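Periplasmic divalent cation tolerance protein (Thermotoga maritima, PDB 1VHF) probably takes part in resistance toward heavy metals, as a homotrimer of the CutA family thought to bind copper. Local coordinates at residues L17-K22 against L74-T79; A34-S39 against K51-I56; I4-T9 against I82-V87. One frame throughout, in Å; residues are numbered along the deposited sequence. Where two conformers were deposited one is given.

Contact 1. Residues L17-K22 against L74-T79; sequences LEIGRK and LHPYET
The NE2 atom of H75 is the best-held polar atom here, gripped twice from strand 3-10: by S8 OG in a proper hydrogen bond and by T9 O in a weak one. At the other corner of the ring, ND1 takes the backbone N-H of Y77 at an N-to-ND1 distance of 3.1 Å. That bond runs at 162° and lies in the ring plane, so it helps fix the rotation of the imidazole, whose chi1, -143°, lies off the usual staggered positions. The F10 ring meets the histidine as well, with the two planes close to parallel.

The H75 side chain starts out away from 17-22; what meets that helix is mostly apolar. I19 reaches across with CG1 beside its own backbone N (chi1 -73°) and an extended tip. Its CD1 stops 3.5 Å from the carbonyl O of L74, at the end of helix 64-74, and 4.0 Å from CD of P76. Further back, I19 CG1 slides past L74 CB at 4.1 Å, the two side chains running in opposite directions. One turn on, K22 crosses L74 obliquely with its aliphatic part, CD lying 4.1 Å from L74 CD2, while the ammonium leads away.

This joins the two helices on one face of the ferredoxin-like sheet, just where helix 64-74 gives way to the loop. An ND1 that accepts an amide hydrogen is consistent with a neutral H75 carrying its proton on NE2. Directed polar bonds thus set the turn, while 17-22 and 74-79 meet through close packing.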
ATOM      1  N   LEU A  17      -5.870   5.469  -5.774  1.00  9.00           N
ATOM      2  CA  LEU A  17      -5.958   6.779  -5.142  1.00  9.28           C
ATOM      3  C   LEU A  17      -7.110   6.850  -4.121  1.00  9.28           C
ATOM      4  O   LEU A  17      -6.881   7.495  -3.099  1.00 10.77           O
ATOM      5  CB  LEU A  17      -6.128   7.913  -6.170  1.00 10.13           C
ATOM      6  CG  LEU A  17      -5.063   7.996  -7.253  1.00 17.82           C
ATOM      7  CD1 LEU A  17      -5.287   9.291  -8.058  1.00 17.31           C
ATOM      8  CD2 LEU A  17      -3.653   7.919  -6.744  1.00 18.23           C
ATOM      9  N   GLU A  18      -8.237   6.195  -4.414  1.00 10.09           N
ATOM     10  CA  GLU A  18      -9.359   6.277  -3.434  1.00  9.80           C
ATOM     11  C   GLU A  18      -8.976   5.547  -2.162  1.00 10.56           C
ATOM     12  O   GLU A  18      -9.250   6.034  -1.057  1.00 10.87           O
ATOM     13  CB  GLU A  18     -10.568   5.604  -4.095  1.00 12.32           C
ATOM     14  CG  GLU A  18     -11.808   5.450  -3.224  1.00 18.23           C
ATOM     15  CD  GLU A  18     -12.724   4.314  -3.607  1.00 22.85           C
ATOM     16  OE1 GLU A  18     -12.607   3.645  -4.648  1.00 25.13           O
ATOM     17  OE2 GLU A  18     -13.704   4.040  -2.848  1.00 25.05           O
ATOM     18  N   ILE A  19      -8.327   4.376  -2.296  1.00  8.26           N
ATOM     19  CA  ILE A  19      -7.944   3.622  -1.084  1.00  9.75           C
ATOM     20  C   ILE A  19      -6.881   4.385  -0.326  1.00  9.28           C
ATOM     21  O   ILE A  19      -6.924   4.493   0.908  1.00 10.40           O
ATOM     22  CB  ILE A  19      -7.551   2.197  -1.501  1.00  7.44           C
ATOM     23  CG1 ILE A  19      -8.866   1.475  -1.881  1.00 10.83           C
ATOM     24  CG2 ILE A  19      -6.835   1.490  -0.373  1.00 10.54           C
ATOM     25  CD1 ILE A  19      -8.616   0.112  -2.500  1.00 11.67           C
ATOM     26  N   GLY A  20      -5.915   4.963  -1.046  1.00  9.46           N
ATOM     27  CA  GLY A  20      -4.905   5.771  -0.306  1.00  9.29           C
ATOM     28  C   GLY A  20      -5.595   6.915   0.419  1.00  8.54           C
ATOM     29  O   GLY A  20      -5.207   7.201   1.547  1.00  9.57           O
ATOM     30  N   ARG A  21      -6.515   7.631  -0.251  1.00  9.23           N
ATOM     31  CA  ARG A  21      -7.212   8.719   0.470  1.00  9.68           C
ATOM     32  C   ARG A  21      -7.957   8.183   1.670  1.00 10.30           C
ATOM     33  O   ARG A  21      -7.898   8.835   2.741  1.00 11.44           O
ATOM     34  CB  ARG A  21      -8.186   9.379  -0.528  1.00 12.25           C
ATOM     35  CG  ARG A  21      -8.996  10.487   0.156  1.00 19.19           C
ATOM     36  CD  ARG A  21     -10.052  11.054  -0.776  1.00 23.38           C
ATOM     37  NE  ARG A  21     -10.389  12.423  -0.476  1.00 33.89           N
ATOM     38  CZ  ARG A  21      -9.617  13.500  -0.481  1.00 34.31           C
ATOM     39  NH1 ARG A  21      -8.336  13.448  -0.786  1.00 39.24           N
ATOM     40  NH2 ARG A  21     -10.166  14.666  -0.169  1.00 38.78           N
ATOM     41  N   LYS A  22      -8.648   7.041   1.599  1.00 10.54           N
ATOM     42  CA  LYS A  22      -9.374   6.501   2.741  1.00 10.77           C
ATOM     43  C   LYS A  22      -8.437   6.159   3.883  1.00 10.52           C
ATOM     44  O   LYS A  22      -8.759   6.377   5.064  1.00 11.28           O
ATOM     45  CB  LYS A  22     -10.197   5.263   2.337  1.00 11.51           C
ATOM     46  CG  LYS A  22     -11.488   5.708   1.625  1.00 15.19           C
ATOM     47  CD  LYS A  22     -12.340   4.532   1.221  1.00 22.29           C
ATOM     48  CE  LYS A  22     -13.502   4.991   0.312  1.00 26.06           C
ATOM     49  NZ  LYS A  22     -14.365   5.966   1.034  1.00 33.70           N
ATOM     50  N   LEU A  74     -10.838  -2.978   2.099  1.00 11.35           N
ATOM     51  CA  LEU A  74     -11.161  -2.030   1.054  1.00  9.44           C
ATOM     52  C   LEU A  74     -10.748  -2.549  -0.339  1.00  8.77           C
ATOM     53  O   LEU A  74     -11.120  -1.968  -1.349  1.00 11.10           O
ATOM     54  CB  LEU A  74     -10.395  -0.705   1.293  1.00 11.68           C
ATOM     55  CG  LEU A  74     -10.803   0.091   2.540  1.00 12.31           C
ATOM     56  CD1 LEU A  74      -9.832   1.233   2.802  1.00 14.21           C
ATOM     57  CD2 LEU A  74     -12.223   0.642   2.362  1.00 15.11           C
ATOM     58  N   HIS A  75     -10.065  -3.694  -0.362  1.00 10.20           N
ATOM     59  CA  HIS A  75      -9.493  -4.085  -1.669  1.00 10.15           C
ATOM     60  C   HIS A  75     -10.474  -4.647  -2.639  1.00 10.70           C
ATOM     61  O   HIS A  75     -11.269  -5.529  -2.258  1.00 10.75           O
ATOM     62  CB  HIS A  75      -8.377  -5.149  -1.361  1.00  9.70           C
ATOM     63  CG  HIS A  75      -7.230  -4.936  -2.310  1.00  9.95           C
ATOM     64  ND1 HIS A  75      -7.340  -5.245  -3.641  1.00  9.88           N
ATOM     65  CD2 HIS A  75      -5.981  -4.429  -2.125  1.00  9.25           C
ATOM     66  CE1 HIS A  75      -6.198  -4.951  -4.255  1.00 12.35           C
ATOM     67  NE2 HIS A  75      -5.354  -4.434  -3.347  1.00 10.21           N
ATOM     68  N   PRO A  76     -10.394  -4.305  -3.920  1.00 11.27           N
ATOM     69  CA  PRO A  76     -11.293  -4.908  -4.897  1.00 13.51           C
ATOM     70  C   PRO A  76     -10.932  -6.356  -5.155  1.00 13.67           C
ATOM     71  O   PRO A  76     -11.757  -7.141  -5.695  1.00 16.48           O
ATOM     72  CB  PRO A  76     -11.114  -4.083  -6.154  1.00 13.58           C
ATOM     73  CG  PRO A  76      -9.796  -3.393  -6.003  1.00 13.98           C
ATOM     74  CD  PRO A  76      -9.534  -3.268  -4.511  1.00 12.85           C
ATOM     75  N   TYR A  77      -9.691  -6.778  -4.944  1.00 10.55           N
ATOM     76  CA  TYR A  77      -9.240  -8.148  -5.156  1.00 10.72           C
ATOM     77  C   TYR A  77      -9.500  -9.046  -3.951  1.00 12.61           C
ATOM     78  O   TYR A  77      -9.343  -8.661  -2.764  1.00 12.62           O
ATOM     79  CB  TYR A  77      -7.744  -8.266  -5.494  1.00 10.64           C
ATOM     80  CG  TYR A  77      -7.251  -7.521  -6.707  1.00 10.36           C
ATOM     81  CD1 TYR A  77      -8.025  -7.120  -7.772  1.00 13.11           C
ATOM     82  CD2 TYR A  77      -5.884  -7.261  -6.755  1.00 10.00           C
ATOM     83  CE1 TYR A  77      -7.498  -6.468  -8.874  1.00 14.41           C
ATOM     84  CE2 TYR A  77      -5.333  -6.602  -7.835  1.00  9.40           C
ATOM     85  CZ  TYR A  77      -6.131  -6.195  -8.865  1.00 12.91           C
ATOM     86  OH  TYR A  77      -5.578  -5.544  -9.950  1.00 15.63           O
ATOM     87  N   GLU A  78      -9.886 -10.293  -4.249  1.00 14.45           N
ATOM     88  CA  GLU A  78     -10.178 -11.237  -3.182  1.00 14.32           C
ATOM     89  C   GLU A  78      -8.978 -11.665  -2.380  1.00 13.61           C
ATOM     90  O   GLU A  78      -8.978 -11.729  -1.148  1.00 16.09           O
ATOM     91  CB  GLU A  78     -10.865 -12.466  -3.830  1.00 18.72           C
ATOM     92  CG  GLU A  78     -11.216 -13.494  -2.766  1.00 21.69           C
ATOM     93  CD  GLU A  78     -11.868 -14.743  -3.344  1.00 25.04           C
ATOM     94  OE1 GLU A  78     -12.217 -14.733  -4.532  1.00 25.01           O
ATOM     95  OE2 GLU A  78     -12.007 -15.709  -2.571  1.00 26.52           O
ATOM     96  N   THR A  79      -7.840 -11.817  -3.086  1.00 13.39           N
ATOM     97  CA  THR A  79      -6.580 -12.235  -2.455  1.00 13.29           C
ATOM     98  C   THR A  79      -5.512 -11.270  -2.986  1.00 12.50           C
ATOM     99  O   THR A  79      -4.696 -11.590  -3.860  1.00 14.11           O
ATOM    100  CB  THR A  79      -6.192 -13.668  -2.843  1.00 15.48           C
ATOM    101  OG1 THR A  79      -7.357 -14.482  -2.470  1.00 16.84           O
ATOM    102  CG2 THR A  79      -4.988 -14.164  -2.106  1.00 16.74           C
TER

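Contact 2. Residues A34-S39 against K51-I56; sequences AFEIRS and KEWAAI
A54 CB forms the apolar centre, wedged between two side chains of the facing strand. I37 CG2 comes alongside it at 3.9 Å, and the F35 ring lays one face over it, the methyl carbon standing 4.1 Å from the ring centroid and 17° off the normal. F35 has its CG in the crowded position between backbone N and carbonyl carbon (chi1 49°), which brings the ring across to the partner strand.

On the other side of the sheet W53 lies flat over the backbone of F35 and E36, with F35 C and E36 N over its face. Its five-membered ring takes E36 CA over the face at 4.0 Å, a CH-pi contact, and the E36 carboxylate lies nearly parallel to the indole. Beyond the ring, A34 CB meets A55 CB at 4.0 Å. On this W53 face R38 and K51 run side by side; their charged tips are modelled too close to carry any interaction.

The antiparallel strands are held by two hydrogen-bonded pairs, F35 with A54 and I37 with E52. The I37 N to E52 O bond, 2.9 Å and nearly straight at the hydrogen, arrives above the carbonyl plane.

At the polar edge S39 OG donates to E52 OE1 at 2.7 Å, and OE1 accepts with its anti lone pair, the one turned away from OE2. E52 OE2 is taken by Y77 OH and T9 OG1, so this buried carboxylate is gripped at both oxygens.

The pair belongs to the hairpin of strands 31-43 and 46-60. Strand 3-10 borders 46-60 through backbone bonds of W53 with F10 and A55 with S8, while helix 13-25 covers W53 with E13 and A16.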
ATOM      1  N   ALA A  34       1.915   6.113  -5.593  1.00  7.96           N
ATOM      2  CA  ALA A  34       1.340   5.096  -6.491  1.00  7.26           C
ATOM      3  C   ALA A  34       1.871   5.309  -7.905  1.00  7.48           C
ATOM      4  O   ALA A  34       2.221   6.425  -8.310  1.00  7.40           O
ATOM      5  CB  ALA A  34      -0.186   5.210  -6.476  1.00  8.11           C
ATOM      6  N   PHE A  35       1.955   4.223  -8.680  1.00  7.24           N
ATOM      7  CA  PHE A  35       2.492   4.318 -10.036  1.00  8.14           C
ATOM      8  C   PHE A  35       1.977   3.164 -10.908  1.00  8.21           C
ATOM      9  O   PHE A  35       1.568   2.109 -10.411  1.00  7.34           O
ATOM     10  CB  PHE A  35       4.036   4.281 -10.082  1.00  9.93           C
ATOM     11  CG  PHE A  35       4.673   3.165  -9.302  1.00  9.89           C
ATOM     12  CD1 PHE A  35       4.783   3.221  -7.915  1.00 11.08           C
ATOM     13  CD2 PHE A  35       5.196   2.045  -9.968  1.00  9.87           C
ATOM     14  CE1 PHE A  35       5.337   2.201  -7.182  1.00 11.52           C
ATOM     15  CE2 PHE A  35       5.856   1.055  -9.251  1.00 11.22           C
ATOM     16  CZ  PHE A  35       5.899   1.103  -7.866  1.00 13.02           C
ATOM     17  N   GLU A  36       1.881   3.424 -12.203  1.00  8.87           N
ATOM     18  CA  GLU A  36       1.342   2.428 -13.130  1.00  9.77           C
ATOM     19  C   GLU A  36       2.348   1.313 -13.374  1.00  7.60           C
ATOM     20  O   GLU A  36       3.567   1.551 -13.517  1.00  9.53           O
ATOM     21  CB  GLU A  36       0.942   3.105 -14.463  1.00 13.14           C
ATOM     22  CG  GLU A  36       0.006   2.213 -15.268  1.00 16.81           C
ATOM     23  CD  GLU A  36      -0.373   2.853 -16.606  1.00 24.85           C
ATOM     24  OE1 GLU A  36      -0.024   4.034 -16.832  1.00 26.61           O
ATOM     25  OE2 GLU A  36      -1.006   2.104 -17.382  1.00 26.50           O
ATOM     26  N   ILE A  37       1.814   0.096 -13.474  1.00  6.52           N
ATOM     27  CA  ILE A  37       2.615  -1.082 -13.735  1.00  6.68           C
ATOM     28  C   ILE A  37       1.983  -1.993 -14.772  1.00  6.73           C
ATOM     29  O   ILE A  37       0.779  -1.926 -15.063  1.00  8.60           O
ATOM     30  CB  ILE A  37       2.849  -1.933 -12.458  1.00  6.86           C
ATOM     31  CG1 ILE A  37       1.531  -2.355 -11.827  1.00  6.67           C
ATOM     32  CG2 ILE A  37       3.688  -1.145 -11.445  1.00 10.19           C
ATOM     33  CD1 ILE A  37       1.725  -3.483 -10.822  1.00  9.52           C
ATOM     34  N   ARG A  38       2.869  -2.799 -15.384  1.00  7.84           N
ATOM     35  CA  ARG A  38       2.366  -3.929 -16.200  1.00  6.65           C
ATOM     36  C   ARG A  38       2.624  -5.148 -15.315  1.00  8.99           C
ATOM     37  O   ARG A  38       3.660  -5.196 -14.609  1.00 10.57           O
ATOM     38  CB  ARG A  38       3.238  -4.073 -17.451  1.00  8.63           C
ATOM     39  CG  ARG A  38       3.181  -2.865 -18.354  1.00 14.61           C
ATOM     40  CD  ARG A  38       1.824  -2.771 -19.031  1.00 21.77           C
ATOM     41  NE  ARG A  38       1.939  -1.840 -20.170  1.00 30.58           N
ATOM     42  CZ  ARG A  38       1.087  -1.870 -21.184  1.00 33.84           C
ATOM     43  NH1 ARG A  38       0.119  -2.793 -21.166  1.00 34.82           N
ATOM     44  NH2 ARG A  38       1.190  -1.052 -22.224  1.00 36.25           N
ATOM     45  N   SER A  39       1.739  -6.126 -15.312  1.00  7.91           N
ATOM     46  CA  SER A  39       1.989  -7.309 -14.490  1.00  8.56           C
ATOM     47  C   SER A  39       1.711  -8.560 -15.327  1.00  9.13           C
ATOM     48  O   SER A  39       1.077  -8.492 -16.376  1.00  9.76           O
ATOM     49  CB  SER A  39       1.059  -7.291 -13.281  1.00 11.38           C
ATOM     50  OG  SER A  39      -0.292  -7.226 -13.655  1.00 11.25           O
ATOM     51  N   LYS A  51      -2.604  -4.728 -16.688  1.00 11.85           N
ATOM     52  CA  LYS A  51      -2.198  -3.321 -16.434  1.00 11.30           C
ATOM     53  C   LYS A  51      -2.826  -3.002 -15.081  1.00 10.40           C
ATOM     54  O   LYS A  51      -4.019  -3.247 -14.864  1.00 12.16           O
ATOM     55  CB  LYS A  51      -2.773  -2.388 -17.489  1.00 15.22           C
ATOM     56  CG  LYS A  51      -2.101  -2.444 -18.856  1.00 25.67           C
ATOM     57  CD  LYS A  51      -2.814  -1.431 -19.755  1.00 31.04           C
ATOM     58  CE  LYS A  51      -2.308  -1.383 -21.166  1.00 35.91           C
ATOM     59  NZ  LYS A  51      -2.371  -2.684 -21.883  1.00 39.01           N
ATOM     60  N   GLU A  52      -2.007  -2.566 -14.149  1.00  8.83           N
ATOM     61  CA  GLU A  52      -2.465  -2.256 -12.784  1.00  8.61           C
ATOM     62  C   GLU A  52      -1.741  -1.025 -12.263  1.00  8.16           C
ATOM     63  O   GLU A  52      -0.981  -0.372 -12.966  1.00  8.54           O
ATOM     64  CB  GLU A  52      -2.117  -3.429 -11.847  1.00  9.98           C
ATOM     65  CG  GLU A  52      -2.865  -4.736 -12.110  1.00  9.26           C
ATOM     66  CD  GLU A  52      -2.381  -5.775 -11.113  1.00 12.07           C
ATOM     67  OE1 GLU A  52      -1.339  -6.418 -11.293  1.00 12.16           O
ATOM     68  OE2 GLU A  52      -2.940  -5.746  -9.982  1.00 14.41           O
ATOM     69  N   TRP A  53      -2.149  -0.606 -11.042  1.00  8.30           N
ATOM     70  CA  TRP A  53      -1.447   0.468 -10.339  1.00  8.85           C
ATOM     71  C   TRP A  53      -0.892  -0.119  -9.043  1.00  8.91           C
ATOM     72  O   TRP A  53      -1.610  -0.804  -8.321  1.00 11.46           O
ATOM     73  CB  TRP A  53      -2.337   1.684  -9.997  1.00  9.30           C
ATOM     74  CG  TRP A  53      -2.384   2.618 -11.193  1.00  8.28           C
ATOM     75  CD1 TRP A  53      -2.961   2.370 -12.403  1.00 10.74           C
ATOM     76  CD2 TRP A  53      -1.791   3.899 -11.300  1.00 10.54           C
ATOM     77  NE1 TRP A  53      -2.756   3.419 -13.260  1.00 10.78           N
ATOM     78  CE2 TRP A  53      -2.056   4.397 -12.594  1.00 12.00           C
ATOM     79  CE3 TRP A  53      -1.091   4.704 -10.392  1.00 12.94           C
ATOM     80  CZ2 TRP A  53      -1.587   5.639 -13.028  1.00 15.05           C
ATOM     81  CZ3 TRP A  53      -0.643   5.943 -10.802  1.00 13.98           C
ATOM     82  CH2 TRP A  53      -0.904   6.396 -12.119  1.00 15.15           C
ATOM     83  N   ALA A  54       0.373   0.138  -8.779  1.00  6.41           N
ATOM     84  CA  ALA A  54       0.991  -0.301  -7.545  1.00  6.20           C
ATOM     85  C   ALA A  54       0.981   0.910  -6.594  1.00  7.96           C
ATOM     86  O   ALA A  54       0.952   2.051  -7.077  1.00  7.94           O
ATOM     87  CB  ALA A  54       2.434  -0.690  -7.816  1.00  7.76           C
ATOM     88  N   ALA A  55       1.057   0.605  -5.311  1.00  6.62           N
ATOM     89  CA  ALA A  55       1.189   1.689  -4.355  1.00  7.39           C
ATOM     90  C   ALA A  55       1.991   1.195  -3.166  1.00  8.33           C
ATOM     91  O   ALA A  55       1.984   0.040  -2.770  1.00  8.41           O
ATOM     92  CB  ALA A  55      -0.176   2.159  -3.868  1.00  9.47           C
ATOM     93  N   ILE A  56       2.732   2.167  -2.626  1.00  8.30           N
ATOM     94  CA  ILE A  56       3.502   1.965  -1.399  1.00  8.97           C
ATOM     95  C   ILE A  56       2.835   2.899  -0.364  1.00  8.42           C
ATOM     96  O   ILE A  56       2.689   4.100  -0.617  1.00  9.63           O
ATOM     97  CB  ILE A  56       4.991   2.182  -1.433  1.00 13.80           C
ATOM     98  CG1 ILE A  56       5.491   3.490  -2.000  1.00 17.02           C
ATOM     99  CG2 ILE A  56       5.677   0.984  -2.160  1.00 14.89           C
ATOM    100  CD1 ILE A  56       6.855   3.921  -1.463  1.00 20.96           C
TER

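Contact 3. Residues I4-T9 against I82-V87; sequences ILVYST and IFTLKV
Strands 4-9 and 82-86 run antiparallel, their axes 4.6 Å apart at closest and their directions 150° apart. Two hydrogen-bonded pairs, L5 with L85 and Y7 with F83, flank the non-hydrogen-bonded pair V6 and T84. The shortest of the four bonds is L85 N to L5 O at 2.7 Å, nearly along the C=O axis; the longest, F83 N to Y7 O, is 3.2 Å.

Y7 and F83 lie side by side and point the same way. Their planes are 20° apart but slid so far that the rings barely overlap, and the closest atoms are Y7 CD1 and F83 CZ at 3.3 Å. Y7 CB, rather than its ring, sits over the F83 face. In the conformers given, L85 CD1 packs on that same CB, and L5 CG meets V87 CG2 at 4.0 Å, crossing at about a right angle.

On the opposite face V6 CG1 touches I82 CG2 at 3.6 Å, and T84 CG2 reaches I4 CB at 3.8 Å. V6 also leans on L67, and I82 on Y68 and L71, all of helix 64-74.

T84 thus splits its two branches: the methyl serves the apolar layer under the helix, while OG1 bonds to Y68 OH and E64 OE2. With S8 OG bonded to A81 O and H75 NE2, the hydroxyls of S8 and T84 on the V6/I82 face both have partners. Polar bonds as well as packing tie the strand outermost within this chain to the helix.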
ATOM      1  N   ILE A   4       7.651   1.578   8.036  1.00 12.01           N
ATOM      2  CA  ILE A   4       7.456   0.409   7.205  1.00 12.03           C
ATOM      3  C   ILE A   4       6.712   0.846   5.921  1.00 11.31           C
ATOM      4  O   ILE A   4       6.057   1.872   5.883  1.00 11.89           O
ATOM      5  CB  ILE A   4       6.638  -0.735   7.812  1.00 12.52           C
ATOM      6  CG1 ILE A   4       5.270  -0.206   8.295  1.00 14.93           C
ATOM      7  CG2 ILE A   4       7.445  -1.405   8.916  1.00 15.13           C
ATOM      8  CD1 ILE A   4       4.273  -1.325   8.539  1.00 14.41           C
ATOM      9  N   LEU A   5       7.046   0.106   4.882  1.00 10.38           N
ATOM     10  CA  LEU A   5       6.405   0.342   3.589  1.00 10.41           C
ATOM     11  C   LEU A   5       5.537  -0.893   3.308  1.00 10.10           C
ATOM     12  O   LEU A   5       6.052  -2.008   3.270  1.00 10.67           O
ATOM     13  CB  LEU A   5       7.391   0.428   2.429  1.00 12.94           C
ATOM     14  CG  LEU A   5       8.581   1.364   2.543  1.00 18.62           C
ATOM     15  CD1 LEU A   5       9.443   1.219   1.288  1.00 19.09           C
ATOM     16  CD2 LEU A   5       8.152   2.789   2.758  1.00 17.45           C
ATOM     17  N   VAL A   6       4.249  -0.662   3.062  1.00  7.84           N
ATOM     18  CA  VAL A   6       3.345  -1.766   2.712  1.00  8.06           C
ATOM     19  C   VAL A   6       2.970  -1.548   1.232  1.00  9.28           C
ATOM     20  O   VAL A   6       2.522  -0.477   0.821  1.00  9.53           O
ATOM     21  CB  VAL A   6       2.092  -1.770   3.592  1.00  9.11           C
ATOM     22  CG1 VAL A   6       1.136  -2.856   3.126  1.00  8.92           C
ATOM     23  CG2 VAL A   6       2.451  -1.978   5.058  1.00 10.53           C
ATOM     24  N   TYR A   7       3.221  -2.577   0.434  1.00  7.92           N
ATOM     25  CA  TYR A   7       2.978  -2.565  -1.002  1.00  6.62           C
ATOM     26  C   TYR A   7       1.738  -3.376  -1.374  1.00  6.93           C
ATOM     27  O   TYR A   7       1.451  -4.411  -0.792  1.00  8.57           O
ATOM     28  CB  TYR A   7       4.179  -3.244  -1.704  1.00  7.28           C
ATOM     29  CG  TYR A   7       4.240  -3.242  -3.225  1.00  8.93           C
ATOM     30  CD1 TYR A   7       3.634  -4.225  -3.969  1.00  9.63           C
ATOM     31  CD2 TYR A   7       4.969  -2.272  -3.896  1.00 11.64           C
ATOM     32  CE1 TYR A   7       3.739  -4.283  -5.348  1.00  9.54           C
ATOM     33  CE2 TYR A   7       5.043  -2.283  -5.301  1.00 12.53           C
ATOM     34  CZ  TYR A   7       4.451  -3.297  -6.002  1.00 10.69           C
ATOM     35  OH  TYR A   7       4.593  -3.302  -7.375  1.00 10.50           O
ATOM     36  N   SER A   8       1.000  -2.848  -2.340  1.00  7.17           N
ATOM     37  CA  SER A   8      -0.145  -3.596  -2.887  1.00  6.79           C
ATOM     38  C   SER A   8      -0.337  -3.123  -4.318  1.00  7.65           C
ATOM     39  O   SER A   8       0.224  -2.126  -4.774  1.00  8.01           O
ATOM     40  CB  SER A   8      -1.397  -3.363  -2.052  1.00 10.01           C
ATOM     41  OG  SER A   8      -2.450  -4.224  -2.495  1.00  9.82           O
ATOM     42  N   THR A   9      -1.168  -3.867  -5.056  1.00  7.52           N
ATOM     43  CA  THR A   9      -1.517  -3.510  -6.426  1.00  7.31           C
ATOM     44  C   THR A   9      -3.041  -3.454  -6.536  1.00  7.06           C
ATOM     45  O   THR A   9      -3.791  -4.048  -5.740  1.00  8.35           O
ATOM     46  CB  THR A   9      -0.952  -4.365  -7.526  1.00  8.44           C
ATOM     47  OG1 THR A   9      -1.582  -5.662  -7.536  1.00 11.36           O
ATOM     48  CG2 THR A   9       0.555  -4.500  -7.394  1.00  8.53           C
ATOM     49  N   ILE A  82      -0.395  -8.045  -0.527  1.00  8.49           N
ATOM     50  CA  ILE A  82      -0.117  -7.108   0.548  1.00  8.98           C
ATOM     51  C   ILE A  82       1.135  -7.615   1.250  1.00 10.74           C
ATOM     52  O   ILE A  82       1.178  -8.760   1.691  1.00  9.85           O
ATOM     53  CB  ILE A  82      -1.245  -6.939   1.568  1.00  9.86           C
ATOM     54  CG1 ILE A  82      -2.579  -6.557   0.909  1.00 11.58           C
ATOM     55  CG2 ILE A  82      -0.837  -5.877   2.584  1.00 11.55           C
ATOM     56  CD1 ILE A  82      -3.735  -6.522   1.921  1.00 11.78           C
ATOM     57  N   PHE A  83       2.213  -6.835   1.224  1.00  9.72           N
ATOM     58  CA  PHE A  83       3.453  -7.257   1.897  1.00  8.75           C
ATOM     59  C   PHE A  83       4.204  -6.029   2.394  1.00  8.67           C
ATOM     60  O   PHE A  83       3.991  -4.907   1.980  1.00  9.40           O
ATOM     61  CB  PHE A  83       4.308  -8.162   1.045  1.00 10.28           C
ATOM     62  CG  PHE A  83       4.714  -7.654  -0.301  1.00 11.04           C
ATOM     63  CD1 PHE A  83       5.782  -6.788  -0.421  1.00 10.92           C
ATOM     64  CD2 PHE A  83       4.018  -8.076  -1.433  1.00 13.87           C
ATOM     65  CE1 PHE A  83       6.160  -6.324  -1.684  1.00 14.47           C
ATOM     66  CE2 PHE A  83       4.422  -7.598  -2.692  1.00 13.69           C
ATOM     67  CZ  PHE A  83       5.486  -6.742  -2.792  1.00 13.57           C
ATOM     68  N   THR A  84       5.089  -6.281   3.380  1.00  8.93           N
ATOM     69  CA  THR A  84       5.819  -5.198   4.021  1.00  9.20           C
ATOM     70  C   THR A  84       7.316  -5.223   3.767  1.00 11.36           C
ATOM     71  O   THR A  84       7.934  -6.270   3.895  1.00 10.34           O
ATOM     72  CB  THR A  84       5.653  -5.377   5.558  1.00  9.81           C
ATOM     73  OG1 THR A  84       4.232  -5.310   5.842  1.00 11.56           O
ATOM     74  CG2 THR A  84       6.260  -4.186   6.280  1.00 11.55           C
ATOM     75  N   LEU A  85       7.828  -4.064   3.408  1.00 11.94           N
ATOM     76  CA  LEU A  85       9.268  -3.907   3.247  1.00 13.76           C
ATOM     77  C   LEU A  85       9.762  -3.078   4.442  1.00 15.85           C
ATOM     78  O   LEU A  85       9.118  -2.125   4.862  1.00 17.94           O
ATOM     79  CB  LEU A  85       9.608  -3.145   1.965  1.00 16.02           C
ATOM     80  CG  LEU A  85       9.211  -3.781   0.645  0.50 20.70           C
ATOM     81  CD1 LEU A  85       7.729  -3.651   0.380  0.50 22.38           C
ATOM     82  CD2 LEU A  85      10.034  -3.245  -0.506  0.50 21.66           C
ATOM     83  N   LYS A  86      10.659  -3.617   5.291  0.50 17.53           N
ATOM     84  CA  LYS A  86      11.206  -2.838   6.397  0.50 17.83           C
ATOM     85  C   LYS A  86      12.319  -1.924   5.815  0.50 17.77           C
ATOM     86  O   LYS A  86      12.854  -2.199   4.749  0.50 19.53           O
ATOM     87  CB  LYS A  86      11.784  -3.690   7.513  0.50 21.88           C
ATOM     88  CG  LYS A  86      13.247  -4.043   7.431  0.50 20.70           C
ATOM     89  CD  LYS A  86      13.655  -5.128   6.536  0.50 21.18           C
ATOM     90  CE  LYS A  86      13.458  -5.128   5.073  0.50 18.78           C
ATOM     91  NZ  LYS A  86      12.248  -5.809   4.544  0.50 16.13           N
ATOM     92  N   VAL A  87      12.535  -0.830   6.483  0.50 19.09           N
ATOM     93  CA  VAL A  87      13.547   0.164   6.041  1.00 17.98           C
ATOM     94  C   VAL A  87      14.696   0.078   7.033  1.00 18.29           C
ATOM     95  O   VAL A  87      14.474  -0.384   8.172  1.00 20.43           O
ATOM     96  CB  VAL A  87      12.793   1.517   6.114  1.00 21.93           C
ATOM     97  CG1 VAL A  87      13.677   2.688   5.939  1.00 24.42           C
ATOM     98  CG2 VAL A  87      11.669   1.458   5.055  1.00 23.90           C
TER

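Overall arrangement
Along the chain the three contacts are nested: 4-9 with 82-87 closes the outermost loop, contact 1 lies inside it and contact 2 innermost. Their centres stand about 13 to 15 Å from one another. Contacts 2 and 3 belong to one four-stranded antiparallel sheet, ordered 31-43, 46-60, 3-10, 82-86, with 46-60 and 3-10 as the shared neighbours; contact 1 brings together helix 13-25 and the end of helix 64-74. This is the ferredoxin-like fold expected of the GlnB-like clan. The loop of contact 1 touches both others, its H75 and Y77 meeting S8, T9 and E52, so polar bonds join all three within one subunit of the homotrimer.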